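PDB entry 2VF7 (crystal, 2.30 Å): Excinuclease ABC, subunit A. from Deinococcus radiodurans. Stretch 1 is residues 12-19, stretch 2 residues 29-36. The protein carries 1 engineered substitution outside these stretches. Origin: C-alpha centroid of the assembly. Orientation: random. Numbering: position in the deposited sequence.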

ATOM      1  N   ASP A  12      25.338 -22.818   2.435  1.00 75.24           N
ATOM      2  CA  ASP A  12      26.524 -22.659   1.593  1.00 74.05           C
ATOM      3  C   ASP A  12      27.116 -21.243   1.782  1.00 72.71           C
ATOM      4  O   ASP A  12      26.853 -20.320   0.995  1.00 72.35           O
ATOM      5  CB  ASP A  12      26.190 -22.959   0.119  1.00 74.33           C
ATOM      6  CG  ASP A  12      27.372 -23.563  -0.645  1.00 74.92           C
ATOM      7  OD1 ASP A  12      27.167 -24.592  -1.325  1.00 75.27           O
ATOM      8  OD2 ASP A  12      28.501 -23.019  -0.562  1.00 75.16           O
ATOM      9  N   GLY A  13      27.909 -21.094   2.846  1.00 71.27           N
ATOM     10  CA  GLY A  13      28.428 -19.797   3.287  1.00 69.17           C
ATOM     11  C   GLY A  13      27.296 -18.877   3.713  1.00 67.89           C
ATOM     12  O   GLY A  13      26.112 -19.227   3.617  1.00 68.50           O
ATOM     13  N   GLY A  14      27.644 -17.694   4.198  1.00 66.21           N
ATOM     14  CA  GLY A  14      26.645 -16.653   4.386  1.00 63.27           C
ATOM     15  C   GLY A  14      26.593 -15.754   3.166  1.00 61.44           C
ATOM     16  O   GLY A  14      26.620 -14.542   3.302  1.00 61.59           O
ATOM     17  N   PHE A  15      26.516 -16.346   1.973  1.00 59.51           N
ATOM     18  CA  PHE A  15      26.552 -15.588   0.722  1.00 57.94           C
ATOM     19  C   PHE A  15      25.215 -15.449   0.020  1.00 57.06           C
ATOM     20  O   PHE A  15      24.412 -16.391  -0.014  1.00 57.02           O
ATOM     21  CB  PHE A  15      27.552 -16.203  -0.257  1.00 57.83           C
ATOM     22  CG  PHE A  15      28.977 -15.984   0.128  1.00 57.74           C
ATOM     23  CD1 PHE A  15      29.675 -16.955   0.816  1.00 57.09           C
ATOM     24  CD2 PHE A  15      29.626 -14.791  -0.196  1.00 58.05           C
ATOM     25  CE1 PHE A  15      30.990 -16.752   1.176  1.00 57.83           C
ATOM     26  CE2 PHE A  15      30.931 -14.571   0.172  1.00 56.92           C
ATOM     27  CZ  PHE A  15      31.623 -15.557   0.856  1.00 58.26           C
ATOM     28  N   VAL A  16      24.986 -14.254  -0.525  1.00 55.91           N
ATOM     29  CA  VAL A  16      23.918 -13.992  -1.487  1.00 55.05           C
ATOM     30  C   VAL A  16      24.495 -14.409  -2.848  1.00 54.99           C
ATOM     31  O   VAL A  16      25.638 -14.104  -3.158  1.00 54.89           O
ATOM     32  CB  VAL A  16      23.505 -12.483  -1.500  1.00 55.00           C
ATOM     33  CG1 VAL A  16      22.326 -12.224  -2.435  1.00 53.12           C
ATOM     34  CG2 VAL A  16      23.218 -11.946  -0.058  1.00 54.11           C
ATOM     35  N   GLN A  17      23.738 -15.162  -3.633  1.00 54.90           N
ATOM     36  CA  GLN A  17      24.240 -15.641  -4.915  1.00 54.58           C
ATOM     37  C   GLN A  17      23.364 -15.114  -6.043  1.00 53.89           C
ATOM     38  O   GLN A  17      22.149 -15.295  -6.031  1.00 53.78           O
ATOM     39  CB  GLN A  17      24.335 -17.169  -4.940  1.00 54.68           C
ATOM     40  CG  GLN A  17      24.946 -17.740  -6.242  1.00 56.88           C
ATOM     41  CD  GLN A  17      26.399 -17.285  -6.491  1.00 59.39           C
ATOM     42  OE1 GLN A  17      27.287 -17.551  -5.676  1.00 60.41           O
ATOM     43  NE2 GLN A  17      26.640 -16.618  -7.630  1.00 59.14           N
ATOM     44  N   VAL A  18      24.004 -14.454  -7.003  1.00 53.52           N
ATOM     45  CA  VAL A  18      23.329 -13.781  -8.106  1.00 53.08           C
ATOM     46  C   VAL A  18      23.770 -14.406  -9.419  1.00 53.21           C
ATOM     47  O   VAL A  18      24.974 -14.579  -9.674  1.00 53.60           O
ATOM     48  CB  VAL A  18      23.665 -12.277  -8.111  1.00 53.27           C
ATOM     49  CG1 VAL A  18      23.243 -11.590  -9.429  1.00 53.36           C
ATOM     50  CG2 VAL A  18      23.059 -11.581  -6.889  1.00 52.38           C
ATOM     51  N   ARG A  19      22.789 -14.743 -10.243  1.00 52.65           N
ATOM     52  CA  ARG A  19      23.033 -15.377 -11.520  1.00 52.84           C
ATOM     53  C   ARG A  19      22.202 -14.762 -12.647  1.00 52.47           C
ATOM     54  O   ARG A  19      20.998 -14.546 -12.488  1.00 52.61           O
ATOM     55  CB  ARG A  19      22.698 -16.855 -11.404  1.00 53.25           C
ATOM     56  CG  ARG A  19      23.018 -17.657 -12.633  1.00 53.79           C
ATOM     57  CD  ARG A  19      22.863 -19.136 -12.338  1.00 55.68           C
ATOM     58  NE  ARG A  19      21.475 -19.568 -12.143  1.00 55.04           N
ATOM     59  CZ  ARG A  19      20.601 -19.730 -13.135  1.00 56.32           C
ATOM     60  NH1 ARG A  19      20.956 -19.451 -14.389  1.00 56.49           N
ATOM     61  NH2 ARG A  19      19.368 -20.143 -12.876  1.00 54.85           N
ATOM     62  N   ILE A  29      25.643 -11.276 -15.762  1.00 54.88           N
ATOM     63  CA  ILE A  29      26.722 -11.584 -14.812  1.00 54.25           C
ATOM     64  C   ILE A  29      26.305 -12.553 -13.688  1.00 54.35           C
ATOM     65  O   ILE A  29      25.106 -12.719 -13.390  1.00 54.11           O
ATOM     66  CB  ILE A  29      27.358 -10.272 -14.165  1.00 54.16           C
ATOM     67  CG1 ILE A  29      26.392  -9.585 -13.200  1.00 53.40           C
ATOM     68  CG2 ILE A  29      27.812  -9.282 -15.218  1.00 53.47           C
ATOM     69  CD1 ILE A  29      26.493 -10.068 -11.758  1.00 53.77           C
ATOM     70  N   SER A  30      27.313 -13.181 -13.079  1.00 54.03           N
ATOM     71  CA  SER A  30      27.154 -13.940 -11.842  1.00 53.80           C
ATOM     72  C   SER A  30      28.077 -13.337 -10.798  1.00 53.47           C
ATOM     73  O   SER A  30      29.243 -13.094 -11.076  1.00 53.40           O
ATOM     74  CB  SER A  30      27.536 -15.404 -12.042  1.00 53.48           C
ATOM     75  OG  SER A  30      26.662 -16.038 -12.938  1.00 53.41           O
ATOM     76  N   VAL A  31      27.550 -13.086  -9.608  1.00 52.96           N
ATOM     77  CA  VAL A  31      28.368 -12.618  -8.503  1.00 53.14           C
ATOM     78  C   VAL A  31      27.823 -13.169  -7.190  1.00 53.28           C
ATOM     79  O   VAL A  31      26.649 -13.483  -7.088  1.00 53.80           O
ATOM     80  CB  VAL A  31      28.490 -11.052  -8.480  1.00 52.79           C
ATOM     81  CG1 VAL A  31      27.200 -10.395  -8.059  1.00 52.83           C
ATOM     82  CG2 VAL A  31      29.603 -10.614  -7.571  1.00 52.62           C
ATOM     83  N   LYS A  32      28.694 -13.313  -6.199  1.00 54.21           N
ATOM     84  CA  LYS A  32      28.282 -13.650  -4.838  1.00 54.44           C
ATOM     85  C   LYS A  32      28.798 -12.584  -3.868  1.00 54.33           C
ATOM     86  O   LYS A  32      29.884 -12.035  -4.060  1.00 53.85           O
ATOM     87  CB  LYS A  32      28.792 -15.037  -4.432  1.00 54.11           C
ATOM     88  CG  LYS A  32      30.209 -15.046  -3.894  1.00 54.93           C
ATOM     89  CD  LYS A  32      30.762 -16.464  -3.669  1.00 54.95           C
ATOM     90  CE  LYS A  32      32.196 -16.402  -3.110  1.00 54.67           C
ATOM     91  NZ  LYS A  32      32.651 -17.688  -2.522  1.00 55.69           N
ATOM     92  N   VAL A  33      28.009 -12.298  -2.833  1.00 54.28           N
ATOM     93  CA  VAL A  33      28.390 -11.313  -1.807  1.00 53.89           C
ATOM     94  C   VAL A  33      27.957 -11.770  -0.410  1.00 53.39           C
ATOM     95  O   VAL A  33      26.828 -12.250  -0.232  1.00 52.99           O
ATOM     96  CB  VAL A  33      27.842  -9.861  -2.115  1.00 53.33           C
ATOM     97  CG1 VAL A  33      28.289  -9.405  -3.454  1.00 53.47           C
ATOM     98  CG2 VAL A  33      26.345  -9.813  -2.065  1.00 53.65           C
ATOM     99  N   PRO A  34      28.848 -11.603   0.587  1.00 53.48           N
ATOM    100  CA  PRO A  34      28.527 -12.034   1.945  1.00 53.25           C
ATOM    101  C   PRO A  34      27.392 -11.223   2.562  1.00 53.69           C
ATOM    102  O   PRO A  34      27.237 -10.029   2.281  1.00 53.60           O
ATOM    103  CB  PRO A  34      29.841 -11.824   2.703  1.00 53.07           C
ATOM    104  CG  PRO A  34      30.595 -10.844   1.930  1.00 52.71           C
ATOM    105  CD  PRO A  34      30.196 -11.011   0.506  1.00 53.35           C
ATOM    106  N   ARG A  35      26.576 -11.879   3.371  1.00 53.85           N
ATOM    107  CA  ARG A  35      25.577 -11.159   4.136  1.00 54.80           C
ATOM    108  C   ARG A  35      26.234 -10.938   5.489  1.00 54.44           C
ATOM    109  O   ARG A  35      27.267 -11.564   5.764  1.00 55.05           O
ATOM    110  CB  ARG A  35      24.211 -11.900   4.156  1.00 54.35           C
ATOM    111  CG  ARG A  35      23.980 -12.875   5.297  1.00 56.80           C
ATOM    112  CD  ARG A  35      22.538 -13.479   5.289  1.00 55.31           C
ATOM    113  NE  ARG A  35      22.224 -14.065   3.989  1.00 53.23           N
ATOM    114  CZ  ARG A  35      22.613 -15.273   3.594  1.00 51.14           C
ATOM    115  NH1 ARG A  35      23.309 -16.049   4.400  1.00 50.80           N
ATOM    116  NH2 ARG A  35      22.302 -15.703   2.380  1.00 50.92           N
ATOM    117  N   ASP A  36      25.707 -10.004   6.283  1.00 54.37           N
ATOM    118  CA  ASP A  36      26.275  -9.627   7.610  1.00 53.87           C
ATOM    119  C   ASP A  36      27.648  -8.974   7.507  1.00 53.71           C
ATOM    120  O   ASP A  36      28.496  -9.105   8.395  1.00 53.62           O
ATOM    121  CB  ASP A  36      26.305 -10.812   8.595  1.00 53.99           C
ATOM    122  CG  ASP A  36      24.941 -11.515   8.732  1.00 54.51           C
ATOM    123  OD1 ASP A  36      23.969 -10.891   9.202  1.00 55.76           O
ATOM    124  OD2 ASP A  36      24.846 -12.709   8.380  1.00 55.66           O
TER
HETATM  125  O   HOH W   1      28.382 -14.212   5.283  1.00 51.98           O

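Residues 15-19 and 29-34 form two neighbouring antiparallel strands. Their N-to-C directions differ by 164°, and their axes come within 4.3 Å. The register pairs F15 with P34, V16 with V33, Q17 with K32 and V18 with V31. Together the two stretches bury 705 Å².

V16 and V33 form a hydrogen-bonded pair. V16 N donates to V33 O at 2.7 Å, and V33 N returns a bond to V16 O at 3.0 Å. V18 and V31 repeat the pattern: V18 N to V31 O is 2.8 Å, and V31 N to V18 O is 3.0 Å. P34 has no amide hydrogen to give, but it sits at a non-hydrogen-bonded position, so the ladder loses nothing there. The next bond runs from R35 N to G14 O, at 2.7 Å and nearly straight. The acceptor carbonyls also receive CA-H contacts, such as K32 CA to V16 O at 3.2 Å and S30 CA to V18 O at 3.1 Å.

The sheet has two unlike faces. V16, V18, V31 and V33 share one, and all four are buried. V16 and V18 both have chi1 in the t well, while V31 is p and V33 is m. The m rotamer of V33 places its CG2 3.9 Å from V16 CB, and the p rotamer of V31 places its CG1 4.0 Å from V18 CB. I29 extends the apolar contact. Its CA-to-CB bond points sideways, but with chi1 and chi2 both p the end of the chain comes nearer, and I29 CD1 lies 4.3 Å from V18 CG1.

F15, Q17, K32 and P34 lie on the other face. The CA-to-CB bond of F15 points to this face, but with chi1 m and chi2 at 97° its ring comes nearer to the second strand. There F15 CE2 meets P34 CD at 3.7 Å. K32 leaves its strand with chi1 at 85° and is then extended, with chi2 to chi4 all t. This straight chain runs over one face of the F15 ring. K32 CE is 4.1 Å from the centroid of the F15 ring and makes a CH-pi contact; K32 NZ is 4.3 Å from the same centroid and makes a cation-pi contact. The methylene and the charge thus both meet the pi cloud.

Q17 starts t, then turns with chi2 p and chi3 at 60°. The fold brings its amide back to the backbone. Q17 NE2 makes a weak hydrogen bond to V18 O at 3.3 Å, while Q17 OE1 lies 3.2 Å from K32 CB.

R35 also bends back. Its CA-to-CB bond points sideways, but chi3 is p and the guanidinium reaches the first stretch, with G14 C over one face. R35 NE and NH2 are hydrogen-bonded elsewhere in the structure, which helps hold the group in place. A water donates to G14 O at 2.7 Å and to R35 O at 2.9 Å, linking the stretches beyond the strand ends. Nearby, G13 has a positive phi of 64°, which favours glycine; a CB there would clash with F15 CD1.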